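PDB 3RYS: adenosine deaminase 1 from Arthrobacter aurescens, which probably catalyses the zinc-dependent hydrolytic deamination of adenine to hypoxanthine, a step of purine salvage. Local coordinates for residues Ala85-Ala90 with Val134-Ile139; Glu99-Pro104 with Arg195-Ala200; Asp103-Thr108 with Leu152-Gln157; Thr116-Val121 with His162-Gly167; Thr210-Val215 with Glu219-Gly224. All coordinates share one frame; numbering follows the deposited sequence.

Interaction 1 of 5, residues Ala85-Ala90 with Val134-Ile139; sequences AYLERA and VSTLLI
A small, buried, apolar contact joins L87 of helix 76-92 to V134 and T136, where strand 135-143 begins. One branch of L87 does the work. Its CD2 lies 3.8 Å from CG2 of T136. The same CD2 is 4.3 Å from CG1 of V134, a looser touch. The side chains of L87 and T136 cross at about a right angle, methyl against methyl. V134 and T136 both point their CB toward the helix, while S135 between them points away. This is the helix-on-strand layer of a TIM barrel, the fold of the adenosine deaminase family. Here the helix packs on a strand beyond the one that directly follows it in the chain. T136 is split by its first torsion (chi1 60°). CG2 sits beside the backbone N and meets the leucine. OG1 goes elsewhere and is hydrogen-bonded to S128 OG. That serine hydroxyl is also bonded to the backbone O of V134, so it ties down both residues that L87 touches. L125 of helix 114-125 packs on L87 and T136 alike. F132 of helix 128-132 also packs on L87.

Interaction 2 of 5, residues Glu99-Pro104 with Arg195-Ala200; sequences EIMMDP and RRIAHA. With ZN (zinc ion), chain C; ADE (adenine), chain D.
M101 and H199 meet inside the barrel, with I197 beside them. The tight part is the end of the methionine. Its CE is 3.8 Å from CE1 of H199 and 4.1 Å from CD1 of I197. M101 and I197 reach toward each other tip to tip. In an edge-on Met-aromatic contact the sulfur lies in the ring plane: SD is 4.9 Å from the centroid of the H199 ring. The bend at chi3 (-79°) swings CE back so that it stays beside the ring edge that SD already meets. The same ring binds zinc through NE2 of H199, at 2.3 Å. H19, H21 and D280 also hold the metal, and adenine N6 lies 2.5 Å from the zinc ion. With an alanine in place of M101, the CE1 edge of H199 would probably face a gap, and the metal-bound ring could shift more easily. The backbones stay well apart, with CA of M101 10.1 Å from CA of I197, so only side-chain ends bridge the gap. On the loose side, E99 and D103 do not touch the other strand, and R195 and R196 are partly exposed. Strands 135-143 and 167-171 lie between these two in the sheet, and I139 of the former packs on both M101 and I197. Outside, helix 183-191 packs on R196 and A198, and helix 114-125 on I100 and M102.

Interaction 3 of 5, residues Asp103-Thr108 with Leu152-Gln157; sequences DPQAHT and LEVLDQ
The backbone O of P104 is gripped by two amides. H107 N lies 3.1 Å from P104 O, and T108 N lies 3.0 Å from it. These bonds belong to the short helix 104-108, which follows strand 95-102. The side chain of P104 and that of Q105 then meet V154 of helix 148-160. V154 stands between them like a fork. Its CG1 is 4.1 Å from CB of P104. Its CG2 is 4.0 Å from CG of Q105. The first torsion of V154 (chi1 174°) spreads the two methyls this way, CG1 opposite the backbone N and CG2 beside it. Q105 runs extended past CG, its aliphatic part slanting across the valine. Its OE1 goes on to accept a hydrogen bond from L143 N, at the end of strand 135-143. In this TIM barrel the contact joins two helices that follow neighbouring strands, 95-102 and 135-143. D103, just before P104, is hydrogen-bonded through OD2 to Y66, a residue of the adenine pocket. Only hydrocarbon atoms meet between the helices, while the glutamine amide bonds to a third element. The join therefore rests on fit of shape and not on charge.

Interaction 4 of 5, residues Thr116-Val121 with His162-Gly167; sequences TCVNGV and HAPIAG
CG1 of V118 stands opposite its own backbone N (chi1 179°), and this carries the methyl to A163 and P164. V118 belongs to helix 114-125 on the outside of the TIM barrel. A163 and P164 lie in the loop that leads from helix 148-160 into strand 167-171. The loop opens with a Schellman motif, where H162 leaves the helix with positive phi. It then bends sharply in an inverse gamma turn centred on P164. I165 N closes that turn by a hydrogen bond to A163 O, at 2.7 Å. The turn presents A163 CB and the proline ring side by side to the one valine methyl. The ring of P164 comes at a slant to the V118 side chain. P164 is exposed, whereas V118 is buried. L158 of helix 148-160 packs on V118 and on A163, and M102 of strand 95-102 also reaches V118. CG1 of V118 is 3.7 Å from CD of P164 and 3.9 Å from CB of A163.

Interaction 5 of 5, residues Thr210-Val215 with Glu219-Gly224; sequences TEALDV and ERIDHG. With ADE (adenine), chain D.
I221 reaches from strand 220-221 to A212 and L213 on helix 206-214. Its CB carries two branches. CG2 turns opposite the backbone N and lies 3.7 Å from CA of G224, further along the same segment. CG1 sits beside the backbone N (chi1 -67°) and leads to the helix. At the tip, CD1 of I221 is 3.9 Å from CB of A212. The same CD1 is 4.2 Å from CG of L213. Strand 195-200, helix 206-214 and strand 220-221 form a beta-alpha-beta unit of the TIM barrel, and I221 is a point where the helix rests on the second strand. A200 of the first strand also packs on I221. Past a corner at D222 the chain enters the active site. There NE2 of H223 lies 3.1 Å from N6 of adenine, which sits at the edge of the ring. A phenylalanine here lacks that ring nitrogen and would probably leave adenine N6 without this polar partner. The H223 ring also meets that of H19, edge to face.

In the fold
Interactions 2 and 5 reach the active site: H199 binds zinc and H223 lies next to adenine. Their centres are 12 Å apart. Two salt bridges join them, E99 OE1 to R220 NH2 at 2.5 Å and R195 NH1 to E219 OE2 at 2.6 Å. Interaction 1 touches interaction 2 within the sheet, with I139 N 2.8 Å from I100 O. Interactions 3 and 4 lie on the same side of the chain's centre, their centres 11 Å apart. Interaction 3 shares D103 and P104 with interaction 2. Interaction 4 is nested in the chain between the segments of interaction 2, and M102 packs on C117 and V118. Interactions 1 and 5 lie about 24 Å apart between centres.

Interaction 1 of 5, residues Ala85-Ala90 with Val134-Ile139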
# COMPACT_ATOMS: atom_id res chain seq x y z
N ALA A 85 -9.29 -1.63 12.48
CA ALA A 85 -10.09 -0.51 12.02
C ALA A 85 -10.00 -0.41 10.50
O ALA A 85 -10.95 0.01 9.84
CB ALA A 85 -9.63 0.79 12.68
N TYR A 86 -8.85 -0.79 9.96
CA TYR A 86 -8.67 -0.82 8.52
C TYR A 86 -9.38 -2.02 7.90
O TYR A 86 -10.12 -1.88 6.93
CB TYR A 86 -7.19 -0.85 8.13
CG TYR A 86 -7.00 -1.38 6.72
CD1 TYR A 86 -7.31 -0.60 5.62
CD2 TYR A 86 -6.54 -2.67 6.51
CE1 TYR A 86 -7.16 -1.09 4.34
CE2 TYR A 86 -6.38 -3.17 5.24
CZ TYR A 86 -6.69 -2.38 4.15
OH TYR A 86 -6.54 -2.88 2.88
N LEU A 87 -9.14 -3.21 8.46
CA LEU A 87 -9.74 -4.42 7.93
C LEU A 87 -11.26 -4.30 7.88
O LEU A 87 -11.90 -4.75 6.93
CB LEU A 87 -9.33 -5.64 8.76
CG LEU A 87 -7.85 -6.05 8.68
CD1 LEU A 87 -7.49 -7.06 9.77
CD2 LEU A 87 -7.52 -6.61 7.31
N GLU A 88 -11.83 -3.67 8.90
CA GLU A 88 -13.27 -3.44 8.98
C GLU A 88 -13.74 -2.52 7.85
O GLU A 88 -14.70 -2.83 7.13
CB GLU A 88 -13.64 -2.86 10.35
CG GLU A 88 -15.12 -2.55 10.53
CD GLU A 88 -15.40 -1.75 11.79
OE1 GLU A 88 -14.47 -1.56 12.60
OE2 GLU A 88 -16.56 -1.31 11.97
N ARG A 89 -13.06 -1.39 7.68
CA ARG A 89 -13.42 -0.43 6.64
C ARG A 89 -13.12 -0.96 5.24
O ARG A 89 -13.90 -0.77 4.31
CB ARG A 89 -12.72 0.92 6.88
CG ARG A 89 -12.97 1.95 5.80
CD ARG A 89 -14.45 2.26 5.61
NE ARG A 89 -14.65 3.24 4.54
CZ ARG A 89 -14.64 2.94 3.24
NH1 ARG A 89 -14.44 1.69 2.85
NH2 ARG A 89 -14.82 3.89 2.33
N ALA A 90 -11.99 -1.64 5.10
CA ALA A 90 -11.61 -2.24 3.83
C ALA A 90 -12.67 -3.24 3.36
O ALA A 90 -13.08 -3.22 2.20
CB ALA A 90 -10.25 -2.92 3.93
N VAL A 134 -11.53 -11.14 5.07
CA VAL A 134 -10.43 -10.64 4.25
C VAL A 134 -9.17 -11.49 4.43
O VAL A 134 -8.64 -11.59 5.53
CB VAL A 134 -10.09 -9.18 4.61
CG1 VAL A 134 -8.86 -8.73 3.85
CG2 VAL A 134 -11.27 -8.27 4.31
N SER A 135 -8.70 -12.09 3.34
CA SER A 135 -7.41 -12.78 3.33
C SER A 135 -6.31 -11.74 3.48
O SER A 135 -6.41 -10.65 2.92
CB SER A 135 -7.21 -13.53 2.01
OG SER A 135 -8.13 -14.59 1.88
N THR A 136 -5.25 -12.08 4.21
CA THR A 136 -4.21 -11.08 4.46
C THR A 136 -2.79 -11.62 4.40
O THR A 136 -2.52 -12.76 4.77
CB THR A 136 -4.42 -10.39 5.82
OG1 THR A 136 -4.37 -11.37 6.87
CG2 THR A 136 -5.75 -9.67 5.85
N LEU A 137 -1.87 -10.76 3.94
CA LEU A 137 -0.44 -11.03 4.01
C LEU A 137 0.26 -9.83 4.64
O LEU A 137 -0.09 -8.67 4.38
CB LEU A 137 0.14 -11.33 2.63
CG LEU A 137 -0.03 -12.75 2.06
CD1 LEU A 137 0.25 -13.82 3.12
CD2 LEU A 137 -1.41 -12.94 1.47
N LEU A 138 1.26 -10.10 5.48
CA LEU A 138 2.01 -9.02 6.12
C LEU A 138 3.33 -8.79 5.40
O LEU A 138 4.12 -9.71 5.21
CB LEU A 138 2.25 -9.34 7.60
CG LEU A 138 2.85 -8.20 8.42
CD1 LEU A 138 2.11 -6.89 8.15
CD2 LEU A 138 2.83 -8.52 9.91
N ILE A 139 3.55 -7.54 4.99
CA ILE A 139 4.78 -7.17 4.31
C ILE A 139 5.55 -6.15 5.13
O ILE A 139 5.06 -5.06 5.40
CB ILE A 139 4.50 -6.60 2.92
CG1 ILE A 139 4.07 -7.72 1.97
CG2 ILE A 139 5.73 -5.89 2.36
CD1 ILE A 139 3.95 -7.28 0.54

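Interaction 2 of 5, residues Glu99-Pro104 with Arg195-Ala200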
# COMPACT_ATOMS: atom_id res chain seq x y z
N GLU A 99 -2.94 -7.13 1.11
CA GLU A 99 -1.53 -7.36 1.39
C GLU A 99 -0.93 -6.08 1.97
O GLU A 99 -0.73 -5.09 1.28
CB GLU A 99 -0.79 -7.86 0.15
CG GLU A 99 -1.20 -9.29 -0.21
CD GLU A 99 -0.54 -9.82 -1.46
OE1 GLU A 99 0.57 -9.36 -1.81
OE2 GLU A 99 -1.13 -10.72 -2.10
N ILE A 100 -0.65 -6.13 3.27
CA ILE A 100 -0.47 -4.93 4.07
C ILE A 100 0.98 -4.64 4.42
O ILE A 100 1.70 -5.50 4.93
CB ILE A 100 -1.29 -5.05 5.37
CG1 ILE A 100 -2.77 -5.24 5.03
CG2 ILE A 100 -1.09 -3.82 6.25
CD1 ILE A 100 -3.57 -5.89 6.13
N MET A 101 1.40 -3.41 4.15
CA MET A 101 2.75 -2.97 4.51
C MET A 101 2.82 -2.38 5.91
O MET A 101 1.83 -1.88 6.46
CB MET A 101 3.30 -1.98 3.48
CG MET A 101 4.17 -2.62 2.42
SD MET A 101 4.73 -1.42 1.19
CE MET A 101 3.27 -1.30 0.16
N MET A 102 4.02 -2.42 6.46
CA MET A 102 4.27 -1.94 7.80
C MET A 102 5.72 -1.50 7.83
O MET A 102 6.57 -2.14 7.22
CB MET A 102 4.01 -3.07 8.78
CG MET A 102 4.67 -2.92 10.13
SD MET A 102 4.50 -4.47 11.04
CE MET A 102 5.31 -4.04 12.57
N ASP A 103 6.00 -0.39 8.51
CA ASP A 103 7.36 0.12 8.61
C ASP A 103 7.95 -0.21 9.98
O ASP A 103 7.90 0.61 10.89
CB ASP A 103 7.40 1.63 8.38
CG ASP A 103 6.87 2.05 7.02
OD1 ASP A 103 6.87 1.21 6.09
OD2 ASP A 103 6.46 3.22 6.88
N PRO A 104 8.52 -1.41 10.12
CA PRO A 104 9.10 -1.85 11.39
C PRO A 104 9.99 -0.76 11.99
O PRO A 104 9.89 -0.47 13.19
CB PRO A 104 9.95 -3.05 10.99
CG PRO A 104 9.34 -3.55 9.75
CD PRO A 104 8.80 -2.37 9.03
N ARG A 195 8.99 -12.88 -0.43
CA ARG A 195 8.57 -12.23 -1.66
C ARG A 195 9.01 -10.77 -1.65
O ARG A 195 9.31 -10.21 -0.60
CB ARG A 195 7.06 -12.37 -1.85
CG ARG A 195 6.66 -13.80 -2.18
CD ARG A 195 5.21 -13.89 -2.59
NE ARG A 195 4.98 -14.97 -3.54
CZ ARG A 195 5.20 -14.88 -4.85
NH1 ARG A 195 5.66 -13.75 -5.37
NH2 ARG A 195 4.96 -15.91 -5.65
N ARG A 196 9.06 -10.15 -2.82
CA ARG A 196 9.66 -8.83 -2.94
C ARG A 196 8.81 -7.81 -3.68
O ARG A 196 8.32 -8.07 -4.77
CB ARG A 196 11.02 -8.94 -3.63
CG ARG A 196 12.08 -9.61 -2.80
CD ARG A 196 12.84 -10.61 -3.64
NE ARG A 196 12.05 -11.83 -3.79
CZ ARG A 196 11.97 -12.53 -4.92
NH1 ARG A 196 12.62 -12.13 -6.00
NH2 ARG A 196 11.23 -13.63 -4.96
N ILE A 197 8.63 -6.64 -3.06
CA ILE A 197 8.05 -5.49 -3.74
C ILE A 197 8.84 -4.24 -3.37
O ILE A 197 9.60 -4.23 -2.41
CB ILE A 197 6.57 -5.29 -3.37
CG1 ILE A 197 6.44 -4.95 -1.88
CG2 ILE A 197 5.76 -6.52 -3.71
CD1 ILE A 197 5.03 -4.64 -1.45
N ALA A 198 8.66 -3.17 -4.15
CA ALA A 198 9.36 -1.93 -3.88
C ALA A 198 8.67 -0.73 -4.51
O ALA A 198 8.15 -0.82 -5.62
CB ALA A 198 10.81 -2.02 -4.36
N HIS A 199 8.67 0.38 -3.79
CA HIS A 199 8.20 1.65 -4.34
C HIS A 199 9.16 2.13 -5.41
O HIS A 199 10.37 2.20 -5.18
CB HIS A 199 8.08 2.70 -3.24
CG HIS A 199 6.85 2.55 -2.39
ND1 HIS A 199 6.52 1.37 -1.76
CD2 HIS A 199 5.88 3.43 -2.08
CE1 HIS A 199 5.40 1.53 -1.09
NE2 HIS A 199 4.98 2.77 -1.26
N ALA A 200 8.62 2.47 -6.57
CA ALA A 200 9.44 2.97 -7.67
C ALA A 200 8.61 3.79 -8.66
O ALA A 200 7.51 3.41 -9.04
CB ALA A 200 10.13 1.82 -8.40
ZN ZN C . 3.01 3.80 -0.79
N9 ADE D . 5.45 5.65 2.98
C8 ADE D . 4.10 5.48 3.13
N7 ADE D . 3.40 5.66 2.03
C5 ADE D . 4.36 5.97 1.09
C6 ADE D . 4.28 6.27 -0.29
N6 ADE D . 3.12 6.30 -0.96
N1 ADE D . 5.43 6.53 -0.95
C2 ADE D . 6.59 6.49 -0.27
N3 ADE D . 6.79 6.22 1.02
C4 ADE D . 5.63 5.97 1.65

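Interaction 3 of 5, residues Asp103-Thr108 with Leu152-Gln157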
# COMPACT_ATOMS: atom_id res chain seq x y z
N ASP A 103 6.00 -0.39 8.51
CA ASP A 103 7.36 0.12 8.61
C ASP A 103 7.95 -0.21 9.98
O ASP A 103 7.90 0.61 10.89
CB ASP A 103 7.40 1.63 8.38
CG ASP A 103 6.87 2.05 7.02
OD1 ASP A 103 6.87 1.21 6.09
OD2 ASP A 103 6.46 3.22 6.88
N PRO A 104 8.52 -1.41 10.12
CA PRO A 104 9.10 -1.85 11.39
C PRO A 104 9.99 -0.76 11.99
O PRO A 104 9.89 -0.47 13.19
CB PRO A 104 9.95 -3.05 10.99
CG PRO A 104 9.34 -3.55 9.75
CD PRO A 104 8.80 -2.37 9.03
N GLN A 105 10.85 -0.16 11.17
CA GLN A 105 11.82 0.82 11.65
C GLN A 105 11.17 2.10 12.18
O GLN A 105 11.73 2.76 13.05
CB GLN A 105 12.82 1.17 10.55
CG GLN A 105 13.77 0.05 10.18
CD GLN A 105 14.36 0.23 8.80
OE1 GLN A 105 13.65 0.16 7.80
NE2 GLN A 105 15.67 0.47 8.73
N ALA A 106 10.00 2.47 11.65
CA ALA A 106 9.33 3.69 12.09
C ALA A 106 8.82 3.54 13.52
O ALA A 106 8.41 4.52 14.14
CB ALA A 106 8.20 4.04 11.15
N HIS A 107 8.86 2.32 14.04
CA HIS A 107 8.44 2.07 15.41
C HIS A 107 9.62 1.71 16.31
O HIS A 107 9.67 2.12 17.47
CB HIS A 107 7.35 1.00 15.44
CG HIS A 107 6.27 1.22 14.43
ND1 HIS A 107 6.09 0.39 13.34
CD2 HIS A 107 5.35 2.20 14.31
CE1 HIS A 107 5.09 0.84 12.61
NE2 HIS A 107 4.62 1.94 13.17
N THR A 108 10.57 0.95 15.78
CA THR A 108 11.75 0.58 16.55
C THR A 108 12.64 1.81 16.79
O THR A 108 13.40 1.85 17.77
CB THR A 108 12.57 -0.54 15.87
OG1 THR A 108 13.07 -0.08 14.61
CG2 THR A 108 11.71 -1.78 15.65
N LEU A 152 19.16 -4.47 7.19
CA LEU A 152 19.60 -5.86 7.23
C LEU A 152 19.55 -6.42 8.64
O LEU A 152 19.20 -7.59 8.84
CB LEU A 152 21.01 -6.00 6.65
CG LEU A 152 21.08 -6.06 5.12
CD1 LEU A 152 22.47 -5.70 4.60
CD2 LEU A 152 20.63 -7.42 4.61
N GLU A 153 19.88 -5.59 9.63
CA GLU A 153 19.84 -6.04 11.01
C GLU A 153 18.41 -6.27 11.49
O GLU A 153 18.14 -7.24 12.19
CB GLU A 153 20.57 -5.06 11.93
CG GLU A 153 22.07 -5.28 11.97
CD GLU A 153 22.77 -4.39 12.97
OE1 GLU A 153 22.07 -3.67 13.73
OE2 GLU A 153 24.01 -4.40 13.01
N VAL A 154 17.50 -5.38 11.10
CA VAL A 154 16.09 -5.54 11.43
C VAL A 154 15.51 -6.79 10.76
O VAL A 154 14.80 -7.58 11.39
CB VAL A 154 15.26 -4.31 11.03
CG1 VAL A 154 13.77 -4.56 11.26
CG2 VAL A 154 15.72 -3.08 11.80
N LEU A 155 15.83 -6.97 9.48
CA LEU A 155 15.42 -8.17 8.76
C LEU A 155 15.86 -9.43 9.50
O LEU A 155 15.07 -10.35 9.69
CB LEU A 155 16.00 -8.17 7.34
CG LEU A 155 15.70 -9.42 6.52
CD1 LEU A 155 14.21 -9.69 6.49
CD2 LEU A 155 16.25 -9.29 5.10
N ASP A 156 17.13 -9.46 9.91
CA ASP A 156 17.68 -10.57 10.69
C ASP A 156 16.83 -10.89 11.92
O ASP A 156 16.56 -12.06 12.21
CB ASP A 156 19.10 -10.26 11.14
CG ASP A 156 20.13 -10.51 10.05
OD1 ASP A 156 19.85 -11.33 9.14
OD2 ASP A 156 21.21 -9.90 10.12
N GLN A 157 16.43 -9.85 12.65
CA GLN A 157 15.64 -10.05 13.85
C GLN A 157 14.23 -10.55 13.54
O GLN A 157 13.70 -11.38 14.27
CB GLN A 157 15.58 -8.78 14.70
CG GLN A 157 16.46 -8.86 15.93
CD GLN A 157 15.81 -9.67 17.04
OE1 GLN A 157 14.74 -9.34 17.53
NE2 GLN A 157 16.48 -10.74 17.45

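Interaction 4 of 5, residues Thr116-Val121 with His162-Gly167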
# COMPACT_ATOMS: atom_id res chain seq x y z
N THR A 116 6.51 -5.90 19.74
CA THR A 116 5.28 -5.14 19.95
C THR A 116 4.54 -4.81 18.66
O THR A 116 3.34 -5.07 18.55
CB THR A 116 5.55 -3.82 20.71
OG1 THR A 116 6.14 -4.12 21.98
CG2 THR A 116 4.25 -3.06 20.94
N CYS A 117 5.23 -4.23 17.68
CA CYS A 117 4.57 -3.83 16.45
C CYS A 117 4.16 -5.03 15.59
O CYS A 117 3.05 -5.06 15.05
CB CYS A 117 5.38 -2.80 15.65
SG CYS A 117 7.08 -3.24 15.20
N VAL A 118 5.03 -6.03 15.48
CA VAL A 118 4.71 -7.24 14.72
C VAL A 118 3.54 -8.01 15.33
O VAL A 118 2.58 -8.35 14.64
CB VAL A 118 5.91 -8.18 14.59
CG1 VAL A 118 5.52 -9.43 13.81
CG2 VAL A 118 7.07 -7.47 13.91
N ASN A 119 3.62 -8.30 16.63
CA ASN A 119 2.54 -9.00 17.31
C ASN A 119 1.20 -8.27 17.23
O ASN A 119 0.16 -8.89 17.01
CB ASN A 119 2.90 -9.26 18.78
CG ASN A 119 3.99 -10.31 18.95
OD1 ASN A 119 4.40 -10.95 17.98
ND2 ASN A 119 4.45 -10.48 20.18
N GLY A 120 1.24 -6.95 17.40
CA GLY A 120 0.04 -6.14 17.36
C GLY A 120 -0.73 -6.31 16.06
O GLY A 120 -1.93 -6.55 16.06
N VAL A 121 -0.02 -6.19 14.94
CA VAL A 121 -0.63 -6.33 13.63
C VAL A 121 -1.03 -7.77 13.35
O VAL A 121 -2.19 -8.05 13.03
CB VAL A 121 0.33 -5.85 12.52
CG1 VAL A 121 -0.29 -6.07 11.15
CG2 VAL A 121 0.68 -4.38 12.72
N HIS A 162 10.91 -15.31 13.80
CA HIS A 162 9.88 -15.93 12.98
C HIS A 162 8.66 -15.03 12.83
O HIS A 162 7.52 -15.46 13.03
CB HIS A 162 9.46 -17.27 13.59
CG HIS A 162 10.53 -18.32 13.56
ND1 HIS A 162 11.21 -18.72 14.69
CD2 HIS A 162 11.02 -19.06 12.54
CE1 HIS A 162 12.08 -19.66 14.37
NE2 HIS A 162 11.99 -19.88 13.07
N ALA A 163 8.89 -13.77 12.48
CA ALA A 163 7.78 -12.85 12.26
C ALA A 163 6.96 -13.32 11.06
O ALA A 163 7.53 -13.71 10.04
CB ALA A 163 8.28 -11.44 12.03
N PRO A 164 5.62 -13.29 11.19
CA PRO A 164 4.68 -13.74 10.16
C PRO A 164 4.66 -12.85 8.92
O PRO A 164 3.59 -12.39 8.52
CB PRO A 164 3.31 -13.66 10.87
CG PRO A 164 3.61 -13.52 12.31
CD PRO A 164 4.93 -12.82 12.40
N ILE A 165 5.83 -12.61 8.33
CA ILE A 165 5.90 -11.80 7.12
C ILE A 165 5.96 -12.68 5.87
O ILE A 165 6.61 -13.73 5.87
CB ILE A 165 7.10 -10.82 7.14
CG1 ILE A 165 8.42 -11.57 7.32
CG2 ILE A 165 6.93 -9.79 8.24
CD1 ILE A 165 9.64 -10.67 7.35
N ALA A 166 5.26 -12.26 4.82
CA ALA A 166 5.23 -13.00 3.57
C ALA A 166 6.25 -12.44 2.59
O ALA A 166 6.71 -13.13 1.67
CB ALA A 166 3.84 -12.95 2.97
N GLY A 167 6.61 -11.17 2.77
CA GLY A 167 7.51 -10.51 1.86
C GLY A 167 8.09 -9.22 2.41
O GLY A 167 7.83 -8.84 3.56

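Interaction 5 of 5, residues Thr210-Val215 with Glu219-Gly224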
# COMPACT_ATOMS: atom_id res chain seq x y z
N THR A 210 13.62 0.17 -13.26
CA THR A 210 14.51 -0.80 -13.81
C THR A 210 15.47 -1.30 -12.74
O THR A 210 15.82 -2.42 -12.71
CB THR A 210 15.26 -0.18 -15.00
OG1 THR A 210 14.32 0.23 -15.96
CG2 THR A 210 16.15 -1.11 -15.63
N GLU A 211 15.88 -0.43 -11.86
CA GLU A 211 16.70 -0.81 -10.77
C GLU A 211 16.02 -1.78 -9.82
O GLU A 211 16.57 -2.70 -9.41
CB GLU A 211 17.16 0.43 -10.04
CG GLU A 211 18.46 0.94 -10.45
CD GLU A 211 19.04 1.87 -9.51
OE1 GLU A 211 19.09 1.62 -8.35
OE2 GLU A 211 19.52 2.87 -9.92
N ALA A 212 14.80 -1.52 -9.48
CA ALA A 212 14.00 -2.36 -8.60
C ALA A 212 13.73 -3.72 -9.24
O ALA A 212 13.67 -4.73 -8.55
CB ALA A 212 12.69 -1.66 -8.25
N LEU A 213 13.57 -3.74 -10.56
CA LEU A 213 13.33 -4.99 -11.27
C LEU A 213 14.59 -5.84 -11.44
O LEU A 213 14.54 -7.06 -11.25
CB LEU A 213 12.72 -4.70 -12.65
CG LEU A 213 11.26 -4.24 -12.66
CD1 LEU A 213 10.87 -3.75 -14.05
CD2 LEU A 213 10.34 -5.35 -12.20
N ASP A 214 15.70 -5.20 -11.78
CA ASP A 214 16.91 -5.92 -12.15
C ASP A 214 17.88 -6.14 -10.99
O ASP A 214 18.42 -7.24 -10.83
CB ASP A 214 17.62 -5.19 -13.30
CG ASP A 214 16.84 -5.28 -14.60
OD1 ASP A 214 16.01 -6.20 -14.73
OD2 ASP A 214 17.07 -4.44 -15.50
N VAL A 215 18.09 -5.11 -10.19
CA VAL A 215 18.99 -5.20 -9.05
C VAL A 215 18.30 -5.85 -7.85
O VAL A 215 18.90 -6.67 -7.15
CB VAL A 215 19.52 -3.81 -8.65
CG1 VAL A 215 20.55 -3.93 -7.54
CG2 VAL A 215 20.12 -3.10 -9.86
N GLU A 219 8.83 -8.36 -7.35
CA GLU A 219 7.79 -9.09 -8.06
C GLU A 219 6.64 -8.19 -8.49
O GLU A 219 5.82 -8.58 -9.32
CB GLU A 219 7.28 -10.22 -7.19
CG GLU A 219 8.38 -10.88 -6.41
CD GLU A 219 8.02 -12.27 -5.98
OE1 GLU A 219 8.06 -12.53 -4.76
OE2 GLU A 219 7.68 -13.09 -6.86
N ARG A 220 6.57 -7.00 -7.90
CA ARG A 220 5.68 -5.97 -8.42
C ARG A 220 6.13 -4.57 -8.03
O ARG A 220 6.76 -4.38 -6.99
CB ARG A 220 4.20 -6.22 -8.06
CG ARG A 220 3.92 -6.64 -6.63
CD ARG A 220 2.42 -6.78 -6.39
NE ARG A 220 2.08 -6.57 -4.98
CZ ARG A 220 1.64 -7.52 -4.16
NH1 ARG A 220 1.44 -8.75 -4.61
NH2 ARG A 220 1.38 -7.23 -2.90
N ILE A 221 5.84 -3.60 -8.89
CA ILE A 221 6.27 -2.23 -8.68
C ILE A 221 5.17 -1.43 -8.00
O ILE A 221 4.00 -1.50 -8.39
CB ILE A 221 6.65 -1.54 -10.01
CG1 ILE A 221 7.91 -2.17 -10.61
CG2 ILE A 221 6.85 -0.05 -9.80
CD1 ILE A 221 9.17 -1.84 -9.86
N ASP A 222 5.54 -0.66 -6.99
CA ASP A 222 4.58 0.15 -6.26
C ASP A 222 4.58 1.59 -6.77
O ASP A 222 5.62 2.25 -6.80
CB ASP A 222 4.85 0.05 -4.76
CG ASP A 222 4.68 -1.37 -4.23
OD1 ASP A 222 3.63 -2.00 -4.53
OD2 ASP A 222 5.58 -1.86 -3.53
N HIS A 223 3.40 2.05 -7.18
CA HIS A 223 3.23 3.30 -7.92
C HIS A 223 3.61 3.11 -9.40
O HIS A 223 2.77 2.72 -10.21
CB HIS A 223 4.02 4.45 -7.28
CG HIS A 223 3.45 4.91 -5.97
ND1 HIS A 223 2.19 5.46 -5.86
CD2 HIS A 223 3.98 4.92 -4.72
CE1 HIS A 223 1.96 5.77 -4.59
NE2 HIS A 223 3.03 5.45 -3.89
N GLY A 224 4.86 3.39 -9.74
CA GLY A 224 5.36 3.14 -11.08
C GLY A 224 4.88 4.09 -12.17
O GLY A 224 5.14 3.86 -13.34
N9 ADE D . 5.45 5.65 2.98
C8 ADE D . 4.10 5.48 3.13
N7 ADE D . 3.40 5.66 2.03
C5 ADE D . 4.36 5.97 1.09
C6 ADE D . 4.28 6.27 -0.29
N6 ADE D . 3.12 6.30 -0.96
N1 ADE D . 5.43 6.53 -0.95
C2 ADE D . 6.59 6.49 -0.27
N3 ADE D . 6.79 6.22 1.02
C4 ADE D . 5.63 5.97 1.65